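Local structure of glutamate--cysteine ligase GshA (Methylobacillus flagellatus KT, 3K1T) at residues R96-I101 with S171-L176; P102-R107 with S133-I138; G126-I131 with D167-C172; V157-N162 with Q189-S194. The protein probably acts as a ligase that joins glutamate to cysteine to give gamma-glutamylcysteine. All blocks are in the same frame, centred on the assembly; numbering follows the deposited sequence.

Contact 1: R96-I101 with S171-L176; sequences RRLLLI and SCAILL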
loop_
_atom_site.group_PDB
_atom_site.type_symbol
_atom_site.label_atom_id
_atom_site.label_comp_id
_atom_site.label_asym_id
_atom_site.label_seq_id
_atom_site.Cartn_x
_atom_site.Cartn_y
_atom_site.Cartn_z
ATOM N N ARG A 96 19.935 -0.952 -2.566
ATOM C CA ARG A 96 20.142 -0.554 -1.186
ATOM C C ARG A 96 20.166 0.971 -1.095
ATOM O O ARG A 96 19.724 1.528 -0.095
ATOM C CB ARG A 96 21.502 -1.057 -0.678
ATOM C CG ARG A 96 21.641 -2.540 -0.550
ATOM C CD ARG A 96 23.043 -2.876 -0.052
ATOM N NE ARG A 96 23.174 -4.248 0.442
ATOM C CZ ARG A 96 23.446 -5.312 -0.322
ATOM N NH1 ARG A 96 23.590 -5.193 -1.649
ATOM N NH2 ARG A 96 23.562 -6.519 0.233
ATOM N N ARG A 97 20.763 1.608 -2.108
ATOM C CA ARG A 97 21.050 3.042 -2.096
ATOM C C ARG A 97 20.396 3.720 -3.305
ATOM O O ARG A 97 20.346 3.138 -4.382
ATOM C CB ARG A 97 22.566 3.262 -2.154
ATOM C CG ARG A 97 23.318 2.828 -0.900
ATOM C CD ARG A 97 24.826 2.909 -1.069
ATOM N NE ARG A 97 25.339 1.843 -1.928
ATOM C CZ ARG A 97 25.551 0.573 -1.541
ATOM N NH1 ARG A 97 25.282 0.170 -0.298
ATOM N NH2 ARG A 97 26.016 -0.312 -2.417
ATOM N N LEU A 98 19.924 4.945 -3.131
ATOM C CA LEU A 98 19.317 5.692 -4.215
ATOM C C LEU A 98 19.852 7.102 -4.236
ATOM O O LEU A 98 19.843 7.790 -3.199
ATOM C CB LEU A 98 17.806 5.705 -4.016
ATOM C CG LEU A 98 16.960 6.232 -5.157
ATOM C CD1 LEU A 98 17.060 5.369 -6.413
ATOM C CD2 LEU A 98 15.450 6.312 -4.662
ATOM N N LEU A 99 20.357 7.528 -5.399
ATOM C CA LEU A 99 20.766 8.907 -5.607
ATOM C C LEU A 99 19.583 9.651 -6.187
ATOM O O LEU A 99 19.040 9.236 -7.220
ATOM C CB LEU A 99 21.961 8.977 -6.602
ATOM C CG LEU A 99 22.570 10.355 -6.881
ATOM C CD1 LEU A 99 23.325 10.866 -5.659
ATOM C CD2 LEU A 99 23.517 10.329 -8.115
ATOM N N LEU A 100 19.186 10.727 -5.518
ATOM C CA LEU A 100 18.077 11.572 -5.949
ATOM C C LEU A 100 18.629 12.852 -6.571
ATOM O O LEU A 100 19.323 13.624 -5.916
ATOM C CB LEU A 100 17.153 11.925 -4.773
ATOM C CG LEU A 100 15.935 12.840 -5.057
ATOM C CD1 LEU A 100 14.899 12.149 -5.953
ATOM C CD2 LEU A 100 15.274 13.292 -3.710
ATOM N N ILE A 101 18.326 13.076 -7.846
ATOM C CA ILE A 101 18.712 14.311 -8.537
ATOM C C ILE A 101 17.527 15.303 -8.592
ATOM O O ILE A 101 16.538 15.053 -9.249
ATOM C CB ILE A 101 19.251 14.027 -9.973
ATOM C CG1 ILE A 101 20.435 13.028 -9.892
ATOM C CG2 ILE A 101 19.656 15.341 -10.658
ATOM C CD1 ILE A 101 21.095 12.682 -11.197
ATOM N N SER A 171 25.430 4.603 -5.668
ATOM C CA SER A 171 24.105 4.034 -5.713
ATOM C C SER A 171 23.931 3.076 -6.816
ATOM O O SER A 171 24.595 3.090 -7.863
ATOM C CB SER A 171 23.008 5.103 -5.827
ATOM O OG SER A 171 23.117 5.801 -7.052
ATOM N N CYS A 172 22.908 2.294 -6.592
ATOM C CA CYS A 172 22.470 1.260 -7.448
ATOM C C CYS A 172 21.667 1.922 -8.664
ATOM O O CYS A 172 21.826 1.607 -9.855
ATOM C CB CYS A 172 21.674 0.301 -6.464
ATOM S SG CYS A 172 22.451 -0.038 -4.583
ATOM N N ALA A 173 20.819 2.871 -8.318
ATOM C CA ALA A 173 19.960 3.531 -9.265
ATOM C C ALA A 173 19.882 5.017 -8.959
ATOM O O ALA A 173 20.280 5.465 -7.881
ATOM C CB ALA A 173 18.561 2.905 -9.209
ATOM N N ILE A 174 19.336 5.762 -9.907
ATOM C CA ILE A 174 19.260 7.216 -9.845
ATOM C C ILE A 174 17.819 7.638 -10.096
ATOM O O ILE A 174 17.283 7.348 -11.160
ATOM C CB ILE A 174 20.163 7.846 -10.914
ATOM C CG1 ILE A 174 21.623 7.413 -10.682
ATOM C CG2 ILE A 174 20.026 9.389 -10.943
ATOM C CD1 ILE A 174 22.497 7.612 -11.925
ATOM N N LEU A 175 17.209 8.323 -9.139
ATOM C CA LEU A 175 15.854 8.825 -9.284
ATOM C C LEU A 175 15.877 10.275 -9.682
ATOM O O LEU A 175 16.445 11.114 -8.986
ATOM C CB LEU A 175 15.049 8.647 -7.983
ATOM C CG LEU A 175 13.601 9.138 -7.998
ATOM C CD1 LEU A 175 12.757 8.338 -9.019
ATOM C CD2 LEU A 175 12.926 9.052 -6.578
ATOM N N LEU A 176 15.314 10.563 -10.849
ATOM C CA LEU A 176 15.158 11.933 -11.296
ATOM C C LEU A 176 13.943 12.621 -10.685
ATOM O O LEU A 176 12.806 12.166 -10.857
ATOM C CB LEU A 176 15.026 11.978 -12.820
ATOM C CG LEU A 176 16.180 11.398 -13.611
ATOM C CD1 LEU A 176 15.757 11.250 -15.094
ATOM C CD2 LEU A 176 17.435 12.291 -13.420
#

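Contact 2: P102-R107 with S133-I138; sequences PENHTR and SIAPEI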
loop_
_atom_site.group_PDB
_atom_site.type_symbol
_atom_site.label_atom_id
_atom_site.label_comp_id
_atom_site.label_asym_id
_atom_site.label_seq_id
_atom_site.Cartn_x
_atom_site.Cartn_y
_atom_site.Cartn_z
ATOM N N PRO A 102 17.647 16.449 -7.918
ATOM C CA PRO A 102 16.577 17.447 -7.859
ATOM C C PRO A 102 16.627 18.400 -9.044
ATOM O O PRO A 102 17.632 18.429 -9.770
ATOM C CB PRO A 102 16.878 18.180 -6.568
ATOM C CG PRO A 102 18.380 18.180 -6.524
ATOM C CD PRO A 102 18.816 16.871 -7.134
ATOM N N GLU A 103 15.553 19.154 -9.238
ATOM C CA GLU A 103 15.578 20.309 -10.133
ATOM C C GLU A 103 16.741 21.218 -9.678
ATOM O O GLU A 103 17.175 21.162 -8.513
ATOM C CB GLU A 103 14.255 21.074 -10.086
ATOM C CG GLU A 103 13.068 20.447 -10.840
ATOM C CD GLU A 103 13.252 20.432 -12.381
ATOM O OE1 GLU A 103 14.161 21.137 -12.891
ATOM O OE2 GLU A 103 12.502 19.692 -13.077
ATOM N N ASN A 104 17.289 22.004 -10.604
ATOM C CA ASN A 104 18.421 22.889 -10.278
ATOM C C ASN A 104 18.081 24.064 -9.317
ATOM O O ASN A 104 18.995 24.741 -8.812
ATOM C CB ASN A 104 19.110 23.404 -11.555
ATOM C CG ASN A 104 19.959 22.327 -12.269
ATOM O OD1 ASN A 104 20.121 21.208 -11.787
ATOM N ND2 ASN A 104 20.540 22.700 -13.414
ATOM N N HIS A 105 16.796 24.249 -9.005
ATOM C CA HIS A 105 16.322 25.211 -7.975
ATOM C C HIS A 105 16.917 25.065 -6.559
ATOM O O HIS A 105 16.724 24.046 -5.860
ATOM C CB HIS A 105 14.797 25.153 -7.826
ATOM C CG HIS A 105 14.056 25.267 -9.116
ATOM N ND1 HIS A 105 14.394 26.190 -10.086
ATOM C CD2 HIS A 105 12.995 24.578 -9.599
ATOM C CE1 HIS A 105 13.584 26.051 -11.121
ATOM N NE2 HIS A 105 12.731 25.076 -10.854
ATOM N N THR A 106 17.620 26.099 -6.115
ATOM C CA THR A 106 18.117 26.140 -4.744
ATOM C C THR A 106 17.457 27.262 -3.899
ATOM O O THR A 106 17.701 27.346 -2.691
ATOM C CB THR A 106 19.654 26.290 -4.734
ATOM O OG1 THR A 106 20.018 27.486 -5.441
ATOM C CG2 THR A 106 20.321 25.079 -5.407
ATOM N N ARG A 107 16.630 28.109 -4.516
ATOM C CA ARG A 107 16.016 29.251 -3.818
ATOM C C ARG A 107 14.509 29.154 -3.637
ATOM O O ARG A 107 13.935 29.989 -2.936
ATOM C CB ARG A 107 16.334 30.592 -4.507
ATOM C CG ARG A 107 17.805 30.964 -4.555
ATOM C CD ARG A 107 18.005 32.060 -5.586
ATOM N NE ARG A 107 19.398 32.485 -5.669
ATOM C CZ ARG A 107 19.898 33.283 -6.620
ATOM N NH1 ARG A 107 19.120 33.744 -7.604
ATOM N NH2 ARG A 107 21.192 33.623 -6.590
ATOM N N SER A 133 23.181 16.969 -6.705
ATOM C CA SER A 133 22.928 18.089 -7.585
ATOM C C SER A 133 23.711 18.019 -8.897
ATOM O O SER A 133 24.900 17.713 -8.885
ATOM C CB SER A 133 23.373 19.381 -6.871
ATOM O OG SER A 133 23.086 20.519 -7.667
ATOM N N ILE A 134 23.065 18.395 -9.996
ATOM C CA ILE A 134 23.748 18.643 -11.261
ATOM C C ILE A 134 23.736 20.134 -11.587
ATOM O O ILE A 134 23.958 20.523 -12.733
ATOM C CB ILE A 134 23.133 17.801 -12.423
ATOM C CG1 ILE A 134 21.655 18.130 -12.653
ATOM C CG2 ILE A 134 23.340 16.300 -12.143
ATOM C CD1 ILE A 134 21.012 17.445 -13.955
ATOM N N ALA A 135 23.475 20.976 -10.587
ATOM C CA ALA A 135 23.468 22.416 -10.782
ATOM C C ALA A 135 24.931 22.876 -10.767
ATOM O O ALA A 135 25.691 22.557 -9.852
ATOM C CB ALA A 135 22.667 23.129 -9.702
ATOM N N PRO A 136 25.338 23.614 -11.804
ATOM C CA PRO A 136 26.764 23.965 -11.957
ATOM C C PRO A 136 27.317 24.861 -10.827
ATOM O O PRO A 136 28.504 24.829 -10.551
ATOM C CB PRO A 136 26.792 24.684 -13.311
ATOM C CG PRO A 136 25.444 25.296 -13.445
ATOM C CD PRO A 136 24.504 24.237 -12.848
ATOM N N GLU A 137 26.445 25.619 -10.184
ATOM C CA GLU A 137 26.797 26.433 -9.024
ATOM C C GLU A 137 26.958 25.674 -7.691
ATOM O O GLU A 137 27.461 26.225 -6.728
ATOM C CB GLU A 137 25.770 27.557 -8.860
ATOM C CG GLU A 137 24.394 27.100 -8.407
ATOM C CD GLU A 137 23.428 26.730 -9.552
ATOM O OE1 GLU A 137 23.868 26.528 -10.726
ATOM O OE2 GLU A 137 22.197 26.626 -9.230
ATOM N N ILE A 138 26.563 24.415 -7.626
ATOM C CA ILE A 138 26.829 23.605 -6.431
ATOM C C ILE A 138 28.156 22.905 -6.672
ATOM O O ILE A 138 28.242 21.980 -7.455
ATOM C CB ILE A 138 25.690 22.582 -6.122
ATOM C CG1 ILE A 138 24.347 23.301 -5.842
ATOM C CG2 ILE A 138 26.083 21.624 -4.948
ATOM C CD1 ILE A 138 24.351 24.220 -4.585
HETATM O O HOH W 1 20.295 19.416 -9.663
HETATM O O HOH W 2 22.615 20.803 -15.010
#

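Contact 3: G126-I131 with D167-C172; sequences GLEVRI and DNFDSC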
loop_
_atom_site.group_PDB
_atom_site.type_symbol
_atom_site.label_atom_id
_atom_site.label_comp_id
_atom_site.label_asym_id
_atom_site.label_seq_id
_atom_site.Cartn_x
_atom_site.Cartn_y
_atom_site.Cartn_z
ATOM N N GLY A 126 12.936 2.229 3.175
ATOM C CA GLY A 126 14.093 1.403 3.471
ATOM C C GLY A 126 15.310 1.609 2.573
ATOM O O GLY A 126 16.152 0.740 2.486
ATOM N N LEU A 127 15.347 2.728 1.869
ATOM C CA LEU A 127 16.514 3.076 1.059
ATOM C C LEU A 127 17.437 4.056 1.797
ATOM O O LEU A 127 16.989 4.886 2.580
ATOM C CB LEU A 127 16.045 3.668 -0.250
ATOM C CG LEU A 127 15.316 2.724 -1.196
ATOM C CD1 LEU A 127 14.646 3.557 -2.285
ATOM C CD2 LEU A 127 16.303 1.666 -1.795
ATOM N N GLU A 128 18.746 3.928 1.557
ATOM C CA GLU A 128 19.703 4.963 1.939
ATOM C C GLU A 128 19.688 5.956 0.790
ATOM O O GLU A 128 19.953 5.573 -0.354
ATOM C CB GLU A 128 21.074 4.308 2.161
ATOM C CG GLU A 128 22.155 5.221 2.641
ATOM C CD GLU A 128 23.553 4.526 2.657
ATOM O OE1 GLU A 128 23.596 3.256 2.789
ATOM O OE2 GLU A 128 24.571 5.264 2.509
ATOM N N VAL A 129 19.358 7.219 1.065
ATOM C CA VAL A 129 19.100 8.206 -0.012
ATOM C C VAL A 129 20.022 9.396 0.215
ATOM O O VAL A 129 20.168 9.838 1.349
ATOM C CB VAL A 129 17.649 8.726 0.026
ATOM C CG1 VAL A 129 17.386 9.775 -1.096
ATOM C CG2 VAL A 129 16.668 7.553 -0.052
ATOM N N ARG A 130 20.643 9.898 -0.853
ATOM C CA ARG A 130 21.421 11.135 -0.821
ATOM C C ARG A 130 20.999 11.968 -2.023
ATOM O O ARG A 130 20.545 11.423 -3.044
ATOM C CB ARG A 130 22.930 10.804 -0.891
ATOM C CG ARG A 130 23.461 10.018 0.323
ATOM C CD ARG A 130 23.905 10.958 1.446
ATOM N NE ARG A 130 25.239 11.502 1.141
ATOM C CZ ARG A 130 26.374 10.811 1.221
ATOM N NH1 ARG A 130 26.385 9.565 1.695
ATOM N NH2 ARG A 130 27.527 11.376 0.873
ATOM N N ILE A 131 21.178 13.282 -1.905
ATOM C CA ILE A 131 20.729 14.216 -2.909
ATOM C C ILE A 131 21.926 14.708 -3.723
ATOM O O ILE A 131 22.815 15.381 -3.201
ATOM C CB ILE A 131 20.004 15.398 -2.285
ATOM C CG1 ILE A 131 18.832 14.912 -1.434
ATOM C CG2 ILE A 131 19.492 16.342 -3.370
ATOM C CD1 ILE A 131 18.348 15.922 -0.438
ATOM N N ASP A 167 30.389 11.401 -1.919
ATOM C CA ASP A 167 31.391 11.005 -0.906
ATOM C C ASP A 167 30.994 9.692 -0.271
ATOM O O ASP A 167 29.939 9.604 0.357
ATOM C CB ASP A 167 31.471 12.093 0.179
ATOM C CG ASP A 167 32.453 11.744 1.305
ATOM O OD1 ASP A 167 33.625 11.515 0.958
ATOM O OD2 ASP A 167 32.044 11.705 2.515
ATOM N N ASN A 168 31.805 8.657 -0.463
ATOM C CA ASN A 168 31.510 7.355 0.106
ATOM C C ASN A 168 30.071 6.882 -0.186
ATOM O O ASN A 168 29.371 6.366 0.697
ATOM C CB ASN A 168 31.781 7.419 1.630
ATOM C CG ASN A 168 31.871 6.035 2.281
ATOM O OD1 ASN A 168 32.185 5.043 1.610
ATOM N ND2 ASN A 168 31.572 5.960 3.589
ATOM N N PHE A 169 29.608 7.057 -1.430
ATOM C CA PHE A 169 28.221 6.730 -1.766
ATOM C C PHE A 169 28.111 6.374 -3.237
ATOM O O PHE A 169 28.208 7.247 -4.114
ATOM C CB PHE A 169 27.284 7.897 -1.478
ATOM C CG PHE A 169 25.813 7.560 -1.665
ATOM C CD1 PHE A 169 25.117 6.885 -0.668
ATOM C CD2 PHE A 169 25.142 7.936 -2.813
ATOM C CE1 PHE A 169 23.760 6.594 -0.801
ATOM C CE2 PHE A 169 23.779 7.647 -2.966
ATOM C CZ PHE A 169 23.090 6.977 -1.961
ATOM N N ASP A 170 27.912 5.100 -3.501
ATOM C CA ASP A 170 27.723 4.665 -4.876
ATOM C C ASP A 170 26.395 3.969 -4.992
ATOM O O ASP A 170 26.240 2.865 -4.489
ATOM C CB ASP A 170 28.826 3.731 -5.356
ATOM C CG ASP A 170 28.571 3.289 -6.807
ATOM O OD1 ASP A 170 27.737 2.402 -7.049
ATOM O OD2 ASP A 170 29.139 3.871 -7.716
ATOM N N SER A 171 25.430 4.603 -5.668
ATOM C CA SER A 171 24.105 4.034 -5.713
ATOM C C SER A 171 23.931 3.076 -6.816
ATOM O O SER A 171 24.595 3.090 -7.863
ATOM C CB SER A 171 23.008 5.103 -5.827
ATOM O OG SER A 171 23.117 5.801 -7.052
ATOM N N CYS A 172 22.908 2.294 -6.592
ATOM C CA CYS A 172 22.470 1.260 -7.448
ATOM C C CYS A 172 21.667 1.922 -8.664
ATOM O O CYS A 172 21.826 1.607 -9.855
ATOM C CB CYS A 172 21.674 0.301 -6.464
ATOM S SG CYS A 172 22.451 -0.038 -4.583
HETATM O O HOH W 3 27.282 4.257 1.303
HETATM O O HOH W 4 28.587 8.088 2.741
#

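Contact 4: V157-N162 with Q189-S194; sequences VRRKAN and QGLEQS. With SO4 (sulfate ion), chain C; SO4 (sulfate ion), chain E.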
loop_
_atom_site.group_PDB
_atom_site.type_symbol
_atom_site.label_atom_id
_atom_site.label_comp_id
_atom_site.label_asym_id
_atom_site.label_seq_id
_atom_site.Cartn_x
_atom_site.Cartn_y
_atom_site.Cartn_z
ATOM N N VAL A 157 27.183 15.998 -7.917
ATOM C CA VAL A 157 27.397 14.694 -8.525
ATOM C C VAL A 157 28.841 14.644 -9.067
ATOM O O VAL A 157 29.324 15.631 -9.587
ATOM C CB VAL A 157 26.358 14.453 -9.653
ATOM C CG1 VAL A 157 26.769 13.312 -10.540
ATOM C CG2 VAL A 157 24.943 14.207 -9.044
ATOM N N ARG A 158 29.519 13.527 -8.887
ATOM C CA ARG A 158 30.839 13.278 -9.470
ATOM C C ARG A 158 30.709 12.083 -10.384
ATOM O O ARG A 158 30.196 11.025 -9.947
ATOM C CB ARG A 158 31.825 12.955 -8.350
ATOM C CG ARG A 158 33.229 12.627 -8.842
ATOM C CD ARG A 158 34.035 13.878 -9.121
ATOM N NE ARG A 158 35.439 13.545 -9.422
ATOM C CZ ARG A 158 35.986 13.521 -10.645
ATOM N NH1 ARG A 158 35.274 13.803 -11.745
ATOM N NH2 ARG A 158 37.272 13.203 -10.762
ATOM N N ARG A 159 31.154 12.197 -11.637
ATOM C CA ARG A 159 31.164 11.027 -12.508
ATOM C C ARG A 159 32.543 10.412 -12.556
ATOM O O ARG A 159 33.514 11.095 -12.943
ATOM C CB ARG A 159 30.717 11.376 -13.929
ATOM C CG ARG A 159 30.703 10.144 -14.842
ATOM C CD ARG A 159 29.976 10.431 -16.105
ATOM N NE ARG A 159 29.987 9.309 -17.043
ATOM C CZ ARG A 159 29.131 9.177 -18.065
ATOM N NH1 ARG A 159 28.185 10.080 -18.285
ATOM N NH2 ARG A 159 29.251 8.146 -18.884
ATOM N N LYS A 160 32.589 9.108 -12.274
ATOM C CA LYS A 160 33.802 8.294 -12.329
ATOM C C LYS A 160 33.502 7.015 -13.116
ATOM O O LYS A 160 32.615 6.269 -12.728
ATOM C CB LYS A 160 34.217 7.865 -10.924
ATOM C CG LYS A 160 34.676 8.965 -9.976
ATOM C CD LYS A 160 36.036 9.504 -10.323
ATOM C CE LYS A 160 37.162 8.553 -9.914
ATOM N NZ LYS A 160 38.382 8.868 -10.714
ATOM N N ALA A 161 34.194 6.750 -14.222
ATOM C CA ALA A 161 34.020 5.433 -14.930
ATOM C C ALA A 161 32.563 4.974 -15.168
ATOM O O ALA A 161 32.143 3.846 -14.784
ATOM C CB ALA A 161 34.732 4.319 -14.138
ATOM N N ASN A 162 31.790 5.817 -15.780
ATOM C CA ASN A 162 30.398 5.471 -16.092
ATOM C C ASN A 162 29.440 5.279 -14.901
ATOM O O ASN A 162 28.366 4.719 -15.065
ATOM C CB ASN A 162 30.289 4.318 -17.093
ATOM C CG ASN A 162 30.929 4.658 -18.431
ATOM O OD1 ASN A 162 31.103 5.842 -18.740
ATOM N ND2 ASN A 162 31.294 3.636 -19.217
ATOM N N GLN A 189 24.567 10.620 -19.479
ATOM C CA GLN A 189 24.450 9.685 -20.601
ATOM C C GLN A 189 25.495 8.558 -20.548
ATOM O O GLN A 189 26.656 8.770 -20.179
ATOM C CB GLN A 189 24.573 10.435 -21.927
ATOM C CG GLN A 189 23.463 11.469 -22.133
ATOM C CD GLN A 189 23.560 12.193 -23.462
ATOM O OE1 GLN A 189 23.990 11.599 -24.458
ATOM N NE2 GLN A 189 23.117 13.474 -23.505
ATOM N N GLY A 190 25.083 7.358 -20.940
ATOM C CA GLY A 190 25.979 6.208 -21.008
ATOM C C GLY A 190 26.426 5.695 -19.653
ATOM O O GLY A 190 27.542 5.176 -19.517
ATOM N N LEU A 191 25.578 5.849 -18.627
ATOM C CA LEU A 191 25.899 5.389 -17.283
ATOM C C LEU A 191 25.566 3.907 -17.098
ATOM O O LEU A 191 24.649 3.371 -17.758
ATOM C CB LEU A 191 25.153 6.212 -16.229
ATOM C CG LEU A 191 25.455 7.718 -16.108
ATOM C CD1 LEU A 191 24.386 8.435 -15.152
ATOM C CD2 LEU A 191 26.881 7.915 -15.606
ATOM N N GLU A 192 26.282 3.265 -16.171
ATOM C CA GLU A 192 25.962 1.895 -15.731
ATOM C C GLU A 192 24.701 1.811 -14.843
ATOM O O GLU A 192 24.029 0.784 -14.839
ATOM C CB GLU A 192 27.122 1.287 -14.944
ATOM C CG GLU A 192 28.356 1.106 -15.739
ATOM C CD GLU A 192 29.548 0.592 -14.930
ATOM O OE1 GLU A 192 29.437 0.296 -13.697
ATOM O OE2 GLU A 192 30.612 0.479 -15.558
ATOM N N GLN A 193 24.418 2.863 -14.095
ATOM C CA GLN A 193 23.265 2.918 -13.197
ATOM C C GLN A 193 21.996 3.254 -13.971
ATOM O O GLN A 193 22.016 4.084 -14.882
ATOM C CB GLN A 193 23.494 4.007 -12.163
ATOM C CG GLN A 193 24.612 3.727 -11.198
ATOM C CD GLN A 193 25.431 4.966 -10.871
ATOM O OE1 GLN A 193 25.741 5.787 -11.769
ATOM N NE2 GLN A 193 25.803 5.112 -9.608
ATOM N N SER A 194 20.879 2.635 -13.617
ATOM C CA SER A 194 19.618 2.976 -14.263
ATOM C C SER A 194 19.066 4.296 -13.811
ATOM O O SER A 194 19.118 4.617 -12.606
ATOM C CB SER A 194 18.581 1.901 -13.975
ATOM O OG SER A 194 19.043 0.692 -14.550
HETATM S S SO4 C . 37.891 14.706 -14.157
HETATM O O1 SO4 C . 37.598 16.099 -13.826
HETATM O O2 SO4 C . 38.601 14.034 -13.041
HETATM O O3 SO4 C . 36.607 13.959 -14.363
HETATM O O4 SO4 C . 38.755 14.699 -15.344
HETATM S S SO4 E . 21.872 5.935 -21.866
HETATM O O1 SO4 E . 21.211 5.484 -20.643
HETATM O O2 SO4 E . 20.895 5.935 -22.962
HETATM O O3 SO4 E . 22.397 7.285 -21.719
HETATM O O4 SO4 E . 22.917 4.976 -22.187
HETATM O O HOH W 5 32.540 1.662 -13.635
HETATM O O HOH W 6 30.695 0.930 -18.181
#

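Contact 1: R96-I101 with S171-L176
Two donors grip Ala173 O. Leu99 N approaches it in the carbonyl plane at 3.2 Å, while Ser171 OG, from the same chain segment, gives its bond from above that plane at 3.0 Å to the same Ala173 O. OG takes the position between its own backbone N and carbonyl carbon (chi1 64°), which also lays it against Leu99 CB. From there the two strands run parallel, with Leu175 N to Leu99 O at 2.8 Å and Ile101 N to Leu175 O at 2.9 Å. Leu98, Leu100, Ala173 and Leu175 share one face, where the three leucines meet Leu118 and Leu122 of helix 109-124. In the conformer given, Leu100 lies beside Leu175 and points the same way, whereas Leu98 crosses Leu175 obliquely. CD1 of Leu98 reaches 4.0 Å to Ala173 CB, and its CD2 rests on Leu175 CB. An alanine at Leu98 would probably open a gap beside Ala173 and Leu175 and leave the Leu175 side chain less firmly packed. On the other face, which Leu164 covers, Ile101 CD1 presses on Ile174 CG2 at 3.5 Å, tighter than usual for two carbons. At the start of strand 97-101, in the conformer given, Arg97 NE bonds to Asp170 O. The chemistry is that of a parallel sheet core: main-chain bonds pair Leu99 and Ile101 with Ala173 and Leu175, while the buried Ala173 N has no partner in the model, and branched aliphatic groups fill both faces.

Contact 2: P102-R107 with S133-I138
The side chains of Asn104 and Ile134 cross at about a right angle where two loops meet at the C-terminal ends of neighbouring parallel strands. Strand 97-102, helix 109-124 and strand 128-133 form a beta-alpha-beta crossover; residues 102-107 leave its first strand and 133-138 its last. The carboxamide of Asn104 is the main link. Its CG is anti to the carbonyl carbon (chi1 -74°), and the group beyond it reaches across so that OD1 comes within 3.5 Å of Ile134 CG1 while the carbon CG rests 3.8 Å from Ala135 CB. No direct hydrogen bond joins the loops; water does the bridging. One water donates to Pro102 O and to Asn104 OD1 and accepts from Ile134 N, the last at 3.0 Å, so a single molecule satisfies three polar atoms from both sides. Asn178 ND2 adds a second bond to Pro102 O. The 133-138 loop holds its own shape: Ser133 OG accepts from Ala135 N at 3.0 Å in an ST turn, and a type I turn follows from Ala135 to Ile138. Farther along, the sides meet through carbon: Thr106 CG2 lies 4.2 Å from Ile138 CD1, beside Leu154 of strand 151-160, while the hydroxyl of Thr106 bonds to a glycerol probably left by the crystallisation liquor. The amide nitrogen of Asn104 completes the crossing through a second water, which accepts from ND2 at 3.2 Å and donates to Ile134 O at 2.7 Å.

Contact 3: G126-I131 with D167-C172
The short strand 169-170 of the mixed sheet meets strand 128-133 through side chains: Arg130 makes a CH-pi contact with Phe169. Arg130 CG sits over the ring centre of Phe169, 3.6 Å from the centroid and 12° off the ring normal. Bends at chi2 (-88°) and chi3 fold the Arg130 chain, and its guanidinium comes back over the root of the aromatic side chain, NH1 lying 3.7 Å from Phe169 CB. The two side chains run past each other in opposite directions, with the guanidinium and ring planes 48° apart. At the ring's edge Glu128 OE2 approaches Phe169 CD1 at 3.6 Å, and Glu128 O lies in the ring plane. NH2 of Arg130 donates at 3.0 Å to a lone pair of Asp167 O, while NE forms a salt bridge with Glu155, so the guanidinium is fixed in rotation from two directions. Two waters tie in Asn168 O: one also donates to Glu128 OE2, the other accepts from Arg130 NH1 at 2.9 Å. An alanine at Phe169 would probably leave the aliphatic part of Arg130 without its ring partner and open a gap beside Glu128. The chemistry combines a CH-pi contact with a polar rim: the arginine gives its methylenes to the ring and its N-H groups to a main-chain oxygen, water and a carboxylate, and Glu155 probably balances its charge.

Contact 4: V157-N162 with Q189-S194
Arg159 and Gln189 make the tight half of this contact. The Arg159 chain is extended from CG to NE, and its guanidinium takes hold of one oxygen end-on: NH1 lies 2.8 Å and NH2 3.0 Å from Gln189 O, which sits near the guanidinium plane. NH2 also donates to Asn162 OD1 at 3.0 Å, from above the plane of that carboxamide, so one nitrogen links the strand end to the turn after it. Leu191 CD2 covers one guanidinium face over its centre, 3.6 Å from Arg159 CZ. The bonds to Gln189 O and Asn162 OD1, with this methyl group over one face, fix the rotation of the guanidinium. Nearby, Glu192 N gives Asn162 O a nearly straight bond, 2.8 Å long with an angle of 174°. Beyond them the contact is looser and wetter. A water bridges Glu192 OE2 and Asn162 ND2, 2.7 Å from OE2 and 3.0 Å from ND2, while OE1 of Glu192 forms a salt bridge with Arg163. Sulfate ions, probably from the crystallisation liquor, bind at the outer sides: one on the Arg158 guanidinium, the other through O3 to Gly190 N. Ala161 and Asn162 both have positive phi, consistent with a type I' turn, and strands 151-160 and 163-166 run antiparallel on its two sides: a beta hairpin with a two-residue turn, packed against the loop leading into strand 194-196.

How the contacts relate
All four contacts belong to one mixed sheet and the loops at its ends, with centres 22 to 28 Å from the centre of the chain. Contacts 1 and 3 have centres about 6 Å apart and share Ser171 and Cys172; a probable bond from Leu98 N to Glu128 O (2.8 Å) joins their strands. Contact 2 continues from the strand ends of contact 1, Ile101 CG2 meeting Ile134 CG1 at 4.0 Å. Contact 4 is tied to contact 2 through Val157 N and Ser133 O, and to contacts 1 and 3 through Gln193 NE2 and Ser171 O (2.9 Å). Bound glycerol, probably from the crystallisation liquor, lies about 3 Å from the side chain of Thr106 and about 6 Å from that of Leu100.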